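Local atomic coordinates of uncharacterized protein MG027 (Mycoplasma genitalium, PDB entry 1Q8C), a protein that is of unknown function but, being structurally homologous to NusB proteins, may have a role related to theirs. Residues S27-L32 against L101-V106; K73-Q78 against V105-L110. All blocks are in the same frame, centred on the assembly; numbering follows the deposited sequence.

Contact 1 of 2, residues S27-L32 against L101-V106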
ATOM      1  N   SER A  27       1.667   9.701   4.751  1.00 44.04           N
ATOM      2  CA  SER A  27       2.210  10.775   5.576  1.00 44.01           C
ATOM      3  C   SER A  27       3.704  10.626   5.774  1.00 44.19           C
ATOM      4  O   SER A  27       4.388  11.614   6.045  1.00 44.44           O
ATOM      5  CB  SER A  27       1.513  10.828   6.944  1.00 44.21           C
ATOM      6  OG  SER A  27       1.824   9.682   7.745  1.00 44.24           O
ATOM      7  N   LEU A  28       4.196   9.394   5.644  1.00 44.00           N
ATOM      8  CA  LEU A  28       5.607   9.065   5.782  1.00 44.00           C
ATOM      9  C   LEU A  28       6.403   9.260   4.495  1.00 44.28           C
ATOM     10  O   LEU A  28       7.614   9.519   4.549  1.00 43.54           O
ATOM     11  CB  LEU A  28       5.780   7.592   6.193  1.00 44.72           C
ATOM     12  CG  LEU A  28       5.398   7.016   7.567  1.00 44.36           C
ATOM     13  CD1 LEU A  28       5.530   5.521   7.509  1.00 44.77           C
ATOM     14  CD2 LEU A  28       6.295   7.522   8.678  1.00 46.17           C
ATOM     15  N   LEU A  29       5.759   9.132   3.332  1.00 44.25           N
ATOM     16  CA  LEU A  29       6.524   9.187   2.082  1.00 44.28           C
ATOM     17  C   LEU A  29       7.160  10.542   1.794  1.00 44.09           C
ATOM     18  O   LEU A  29       8.046  10.628   0.965  1.00 44.47           O
ATOM     19  CB  LEU A  29       5.696   8.702   0.888  1.00 44.27           C
ATOM     20  CG  LEU A  29       5.349   7.215   0.979  1.00 44.96           C
ATOM     21  CD1 LEU A  29       4.374   6.849  -0.138  1.00 45.00           C
ATOM     22  CD2 LEU A  29       6.619   6.334   0.932  1.00 45.95           C
ATOM     23  N   PHE A  30       6.730  11.583   2.499  1.00 44.12           N
ATOM     24  CA  PHE A  30       7.284  12.919   2.347  1.00 44.37           C
ATOM     25  C   PHE A  30       8.641  13.083   3.041  1.00 44.48           C
ATOM     26  O   PHE A  30       9.373  14.024   2.751  1.00 44.70           O
ATOM     27  CB  PHE A  30       6.303  13.947   2.926  1.00 44.47           C
ATOM     28  CG  PHE A  30       4.973  14.005   2.216  1.00 44.57           C
ATOM     29  CD1 PHE A  30       4.791  14.844   1.123  1.00 45.03           C
ATOM     30  CD2 PHE A  30       3.904  13.225   2.646  1.00 44.21           C
ATOM     31  CE1 PHE A  30       3.571  14.903   0.469  1.00 44.92           C
ATOM     32  CE2 PHE A  30       2.685  13.278   2.000  1.00 44.07           C
ATOM     33  CZ  PHE A  30       2.516  14.119   0.911  1.00 44.57           C
ATOM     34  N   PHE A  31       8.960  12.176   3.961  1.00 44.81           N
ATOM     35  CA  PHE A  31      10.101  12.301   4.867  1.00 45.14           C
ATOM     36  C   PHE A  31      10.917  11.010   5.027  1.00 45.72           C
ATOM     37  O   PHE A  31      11.424  10.703   6.128  1.00 46.17           O
ATOM     38  CB  PHE A  31       9.581  12.707   6.246  1.00 45.19           C
ATOM     39  CG  PHE A  31       8.697  13.921   6.222  1.00 45.21           C
ATOM     40  CD1 PHE A  31       9.243  15.185   6.135  1.00 44.85           C
ATOM     41  CD2 PHE A  31       7.316  13.797   6.270  1.00 45.65           C
ATOM     42  CE1 PHE A  31       8.429  16.315   6.104  1.00 45.15           C
ATOM     43  CE2 PHE A  31       6.505  14.925   6.230  1.00 45.07           C
ATOM     44  CZ  PHE A  31       7.063  16.179   6.150  1.00 44.43           C
ATOM     45  N   LEU A  32      11.050  10.227   3.967  1.00 45.89           N
ATOM     46  CA  LEU A  32      11.734   8.948   4.142  1.00 46.12           C
ATOM     47  C   LEU A  32      13.250   9.155   4.050  1.00 45.86           C
ATOM     48  O   LEU A  32      13.696  10.199   3.573  1.00 46.29           O
ATOM     49  CB  LEU A  32      11.180   7.909   3.156  1.00 46.12           C
ATOM     50  CG  LEU A  32       9.928   7.192   3.688  1.00 46.10           C
ATOM     51  CD1 LEU A  32      10.095   5.718   3.573  1.00 46.42           C
ATOM     52  CD2 LEU A  32       9.588   7.499   5.164  1.00 46.59           C
ATOM     53  N   LEU A 101       0.049   9.411  -3.264  1.00 43.78           N
ATOM     54  CA  LEU A 101      -1.098   8.717  -2.703  1.00 43.79           C
ATOM     55  C   LEU A 101      -1.259   7.388  -3.412  1.00 43.69           C
ATOM     56  O   LEU A 101      -1.457   6.380  -2.766  1.00 43.64           O
ATOM     57  CB  LEU A 101      -2.376   9.548  -2.820  1.00 43.95           C
ATOM     58  CG  LEU A 101      -3.701   8.964  -2.307  1.00 43.76           C
ATOM     59  CD1 LEU A 101      -3.598   8.476  -0.873  1.00 44.03           C
ATOM     60  CD2 LEU A 101      -4.762  10.044  -2.405  1.00 44.25           C
ATOM     61  N   THR A 102      -1.148   7.378  -4.735  1.00 43.63           N
ATOM     62  CA  THR A 102      -1.273   6.133  -5.497  1.00 43.61           C
ATOM     63  C   THR A 102      -0.145   5.191  -5.135  1.00 43.47           C
ATOM     64  O   THR A 102      -0.345   3.981  -5.081  1.00 43.29           O
ATOM     65  CB  THR A 102      -1.247   6.366  -7.020  1.00 43.79           C
ATOM     66  OG1 THR A 102       0.058   6.811  -7.420  1.00 44.15           O
ATOM     67  CG2 THR A 102      -2.208   7.476  -7.436  1.00 43.72           C
ATOM     68  N   THR A 103       1.034   5.744  -4.869  1.00 43.37           N
ATOM     69  CA  THR A 103       2.156   4.943  -4.385  1.00 43.25           C
ATOM     70  C   THR A 103       1.814   4.339  -3.010  1.00 43.24           C
ATOM     71  O   THR A 103       2.054   3.172  -2.779  1.00 43.06           O
ATOM     72  CB  THR A 103       3.477   5.778  -4.298  1.00 43.41           C
ATOM     73  OG1 THR A 103       3.855   6.269  -5.591  1.00 42.67           O
ATOM     74  CG2 THR A 103       4.653   4.900  -3.901  1.00 43.48           C
ATOM     75  N   ALA A 104       1.231   5.130  -2.112  1.00 43.15           N
ATOM     76  CA  ALA A 104       0.925   4.667  -0.753  1.00 43.11           C
ATOM     77  C   ALA A 104      -0.093   3.532  -0.793  1.00 43.04           C
ATOM     78  O   ALA A 104      -0.020   2.588  -0.008  1.00 42.23           O
ATOM     79  CB  ALA A 104       0.406   5.837   0.106  1.00 43.09           C
ATOM     80  N   VAL A 105      -1.046   3.647  -1.720  1.00 43.24           N
ATOM     81  CA  VAL A 105      -2.020   2.593  -1.968  1.00 43.54           C
ATOM     82  C   VAL A 105      -1.332   1.314  -2.482  1.00 43.61           C
ATOM     83  O   VAL A 105      -1.652   0.219  -2.031  1.00 43.57           O
ATOM     84  CB  VAL A 105      -3.077   3.016  -2.999  1.00 43.56           C
ATOM     85  CG1 VAL A 105      -3.917   1.796  -3.428  1.00 44.00           C
ATOM     86  CG2 VAL A 105      -3.952   4.133  -2.450  1.00 43.78           C
ATOM     87  N   VAL A 106      -0.395   1.449  -3.417  1.00 43.44           N
ATOM     88  CA  VAL A 106       0.310   0.281  -3.951  1.00 43.51           C
ATOM     89  C   VAL A 106       1.222  -0.352  -2.869  1.00 43.45           C
ATOM     90  O   VAL A 106       1.277  -1.559  -2.741  1.00 43.55           O
ATOM     91  CB  VAL A 106       1.150   0.610  -5.203  1.00 43.43           C
ATOM     92  CG1 VAL A 106       2.017  -0.594  -5.587  1.00 43.74           C
ATOM     93  CG2 VAL A 106       0.250   0.982  -6.390  1.00 43.43           C
TER
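Leu29 brings the chain at the end of helix 14-28 against Thr103 and Ala104 in helix 100-116. Just before it, Leu28 touches Phe64 and so places this turn on helix 55-81 as well. Leu29 directs its CB toward the partner helix from a CA that stands 7.7 Å from the CA of Ala104. Its CG is anti to the carbonyl carbon (chi1 -66°), and from there one branch, CD1, does all the close touching. This methyl lies 4.1 Å from Ala104 CB and 4.2 Å from Thr103 CG2, the second approach being roughly at right angles to the first. Between these two directions it also meets the backbone, 4.1 Å from Ala104 N. The Leu29 side chain has a further neighbour in Gln72 of helix 55-81.

In the all-helical, NusB-like fold of the protein, the chain at the C-terminal end of helix 14-28 thus packs on the early turns of helix 100-116, where the small Ala104 side chain also meets Ile25 and Phe26. Thr103 divides its side chain by polarity: OG1 is hydrogen-bonded to Asp99 O one turn earlier, while CG2, anti to the backbone N, presents its methyl to Leu29. Next along the first segment, Phe30 and Phe26 pair edge-to-face.

Contact 2 of 2, residues K73-Q78 against V105-L110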
ATOM      1  N   LYS A  73      11.569  -0.001  -5.017  1.00 44.38           N
ATOM      2  CA  LYS A  73      12.295  -0.399  -6.217  1.00 44.31           C
ATOM      3  C   LYS A  73      11.394  -1.144  -7.195  1.00 44.33           C
ATOM      4  O   LYS A  73      11.302  -0.755  -8.361  1.00 44.61           O
ATOM      5  CB  LYS A  73      13.499  -1.265  -5.863  1.00 44.33           C
ATOM      6  CG  LYS A  73      14.839  -0.714  -6.356  1.00 44.63           C
ATOM      7  CD  LYS A  73      15.201   0.634  -5.732  1.00 44.93           C
ATOM      8  CE  LYS A  73      16.653   1.055  -6.060  1.00 45.35           C
ATOM      9  NZ  LYS A  73      17.136   2.209  -5.215  1.00 45.64           N
ATOM     10  N   LYS A  74      10.742  -2.209  -6.730  1.00 44.23           N
ATOM     11  CA  LYS A  74       9.841  -3.005  -7.575  1.00 44.31           C
ATOM     12  C   LYS A  74       8.818  -2.130  -8.293  1.00 44.42           C
ATOM     13  O   LYS A  74       8.540  -2.326  -9.473  1.00 44.75           O
ATOM     14  CB  LYS A  74       9.118  -4.068  -6.754  1.00 44.18           C
ATOM     15  CG  LYS A  74       9.984  -5.263  -6.396  1.00 44.49           C
ATOM     16  CD  LYS A  74       9.292  -6.151  -5.368  1.00 45.14           C
ATOM     17  CE  LYS A  74      10.297  -6.954  -4.531  1.00 45.79           C
ATOM     18  NZ  LYS A  74       9.610  -7.692  -3.407  1.00 46.29           N
ATOM     19  N   ILE A  75       8.261  -1.166  -7.571  1.00 44.66           N
ATOM     20  CA  ILE A  75       7.370  -0.181  -8.166  1.00 44.71           C
ATOM     21  C   ILE A  75       8.116   0.610  -9.254  1.00 44.83           C
ATOM     22  O   ILE A  75       7.768   0.523 -10.423  1.00 44.98           O
ATOM     23  CB  ILE A  75       6.818   0.738  -7.061  1.00 44.69           C
ATOM     24  CG1 ILE A  75       5.785  -0.037  -6.245  1.00 44.60           C
ATOM     25  CG2 ILE A  75       6.220   2.005  -7.651  1.00 44.90           C
ATOM     26  CD1 ILE A  75       5.554   0.501  -4.863  1.00 45.21           C
ATOM     27  N   GLU A  76       9.139   1.369  -8.864  1.00 44.88           N
ATOM     28  CA  GLU A  76      10.001   2.107  -9.792  1.00 44.95           C
ATOM     29  C   GLU A  76      10.129   1.407 -11.149  1.00 44.95           C
ATOM     30  O   GLU A  76       9.898   2.014 -12.204  1.00 45.36           O
ATOM     31  CB  GLU A  76      11.405   2.287  -9.177  1.00 45.10           C
ATOM     32  CG  GLU A  76      12.152   3.571  -9.563  1.00 45.77           C
ATOM     33  CD  GLU A  76      13.634   3.561  -9.142  1.00 46.74           C
ATOM     34  OE1 GLU A  76      14.475   4.240  -9.831  1.00 46.37           O
ATOM     35  OE2 GLU A  76      13.963   2.883  -8.120  1.00 47.20           O
ATOM     36  N   GLU A  77      10.475   0.121 -11.119  1.00 44.84           N
ATOM     37  CA  GLU A  77      10.821  -0.622 -12.336  1.00 44.64           C
ATOM     38  C   GLU A  77       9.641  -1.254 -13.087  1.00 44.48           C
ATOM     39  O   GLU A  77       9.780  -1.621 -14.257  1.00 44.27           O
ATOM     40  CB  GLU A  77      11.838  -1.718 -12.005  1.00 44.72           C
ATOM     41  CG  GLU A  77      13.055  -1.238 -11.210  1.00 44.81           C
ATOM     42  CD  GLU A  77      13.862  -2.392 -10.641  1.00 45.21           C
ATOM     43  OE1 GLU A  77      13.246  -3.301 -10.023  1.00 43.85           O
ATOM     44  OE2 GLU A  77      15.108  -2.394 -10.826  1.00 46.10           O
ATOM     45  N   GLN A  78       8.501  -1.415 -12.421  1.00 44.26           N
ATOM     46  CA  GLN A  78       7.338  -1.981 -13.081  1.00 44.30           C
ATOM     47  C   GLN A  78       6.699  -0.932 -13.974  1.00 44.49           C
ATOM     48  O   GLN A  78       6.376  -1.207 -15.140  1.00 44.21           O
ATOM     49  CB  GLN A  78       6.323  -2.518 -12.076  1.00 44.38           C
ATOM     50  CG  GLN A  78       5.457  -3.631 -12.627  1.00 44.25           C
ATOM     51  CD  GLN A  78       6.235  -4.576 -13.517  1.00 44.59           C
ATOM     52  OE1 GLN A  78       7.294  -5.078 -13.129  1.00 45.57           O
ATOM     53  NE2 GLN A  78       5.729  -4.801 -14.721  1.00 44.15           N
ATOM     54  N   VAL A 105      -1.046   3.647  -1.720  1.00 43.24           N
ATOM     55  CA  VAL A 105      -2.020   2.593  -1.968  1.00 43.54           C
ATOM     56  C   VAL A 105      -1.332   1.314  -2.482  1.00 43.61           C
ATOM     57  O   VAL A 105      -1.652   0.219  -2.031  1.00 43.57           O
ATOM     58  CB  VAL A 105      -3.077   3.016  -2.999  1.00 43.56           C
ATOM     59  CG1 VAL A 105      -3.917   1.796  -3.428  1.00 44.00           C
ATOM     60  CG2 VAL A 105      -3.952   4.133  -2.450  1.00 43.78           C
ATOM     61  N   VAL A 106      -0.395   1.449  -3.417  1.00 43.44           N
ATOM     62  CA  VAL A 106       0.310   0.281  -3.951  1.00 43.51           C
ATOM     63  C   VAL A 106       1.222  -0.352  -2.869  1.00 43.45           C
ATOM     64  O   VAL A 106       1.277  -1.559  -2.741  1.00 43.55           O
ATOM     65  CB  VAL A 106       1.150   0.610  -5.203  1.00 43.43           C
ATOM     66  CG1 VAL A 106       2.017  -0.594  -5.587  1.00 43.74           C
ATOM     67  CG2 VAL A 106       0.250   0.982  -6.390  1.00 43.43           C
ATOM     68  N   LEU A 107       1.939   0.451  -2.103  1.00 43.38           N
ATOM     69  CA  LEU A 107       2.785  -0.106  -1.042  1.00 43.54           C
ATOM     70  C   LEU A 107       1.978  -0.822   0.030  1.00 43.58           C
ATOM     71  O   LEU A 107       2.482  -1.742   0.666  1.00 44.07           O
ATOM     72  CB  LEU A 107       3.621   0.989  -0.395  1.00 43.66           C
ATOM     73  CG  LEU A 107       4.725   1.491  -1.318  1.00 43.35           C
ATOM     74  CD1 LEU A 107       5.225   2.833  -0.840  1.00 43.44           C
ATOM     75  CD2 LEU A 107       5.841   0.475  -1.377  1.00 43.19           C
ATOM     76  N   CYS A 108       0.730  -0.414   0.238  1.00 43.57           N
ATOM     77  CA  CYS A 108      -0.095  -1.059   1.260  1.00 44.00           C
ATOM     78  C   CYS A 108      -0.456  -2.465   0.804  1.00 43.93           C
ATOM     79  O   CYS A 108      -0.408  -3.401   1.587  1.00 44.19           O
ATOM     80  CB  CYS A 108      -1.341  -0.221   1.589  1.00 44.30           C
ATOM     81  SG  CYS A 108      -2.499  -0.954   2.810  1.00 45.18           S
ATOM     82  N   ALA A 109      -0.791  -2.597  -0.481  1.00 43.97           N
ATOM     83  CA  ALA A 109      -1.146  -3.871  -1.103  1.00 43.77           C
ATOM     84  C   ALA A 109       0.004  -4.886  -1.074  1.00 43.64           C
ATOM     85  O   ALA A 109      -0.207  -6.086  -0.824  1.00 43.36           O
ATOM     86  CB  ALA A 109      -1.590  -3.627  -2.557  1.00 43.51           C
ATOM     87  N   LEU A 110       1.203  -4.396  -1.380  1.00 43.38           N
ATOM     88  CA  LEU A 110       2.435  -5.174  -1.281  1.00 43.28           C
ATOM     89  C   LEU A 110       2.689  -5.593   0.157  1.00 43.28           C
ATOM     90  O   LEU A 110       3.077  -6.724   0.424  1.00 43.15           O
ATOM     91  CB  LEU A 110       3.633  -4.341  -1.743  1.00 43.42           C
ATOM     92  CG  LEU A 110       3.661  -3.908  -3.211  1.00 42.92           C
ATOM     93  CD1 LEU A 110       4.838  -3.010  -3.534  1.00 43.07           C
ATOM     94  CD2 LEU A 110       3.736  -5.132  -4.056  1.00 43.67           C
TER
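The helical segments around Ile75 and Val106 run at 122° to each other, with axes 11.3 Å apart at their closest and the CA atoms of these two residues separated by 8.2 Å. That spacing is bridged from one side by a single side chain, Ile75, which points toward helix 100-116 and is met there by Val106, Leu107 and Leu110. Its CG1 branch is anti to the carbonyl carbon (chi1 -73°), and the nearly extended second torsion (chi2 158°) carries CD1 outward into the midst of the three residues. Leu107 makes the tightest contact: its CD2 is 3.5 Å from Ile75 CD1, closer than carbon atoms usually pack, and the two side chains cross at about a right angle. The CB of Leu107 does not itself head for helix 55-81; the end of its side chain bends nearer.

The contact belongs to the buried interior of the NusB-like helical bundle, where successive turns of helix 55-81 lie against helix 100-116; Phe71, one turn before Ile75, touches both Leu107 and Leu110. Val106 and Ile75 slide past each other in opposite directions, with Val106 CG1, the branch anti to its backbone N, 3.8 Å from Ile75 CD1 and also beside Ile75 CG1. Leu110, one helical turn beyond Val106, approaches at a slant and sets its CD1 3.8 Å from Ile75 CD1, while its CD2 branch lies farther off. Leu147, in the chain's C-terminal part, adds another apolar neighbour to Ile75 and also touches Lys74.

Both contacts end on helix 100-116, and their centres lie about 10 Å apart. Contact 1 uses its first turns and contact 2 the following ones, with Val105 and Val106 common to both segments. In chain order the partners are the end of helix 14-28, then helix 55-81, then helix 100-116 itself, which thus receives two earlier parts of the chain in succession. The contacts also meet directly: Leu29 CD2 of contact 1 packs 4.2 Å from Leu107 CD1 of contact 2. Through this meeting the two join in the apolar interior between three helices of the NusB-like fold in this single-chain assembly.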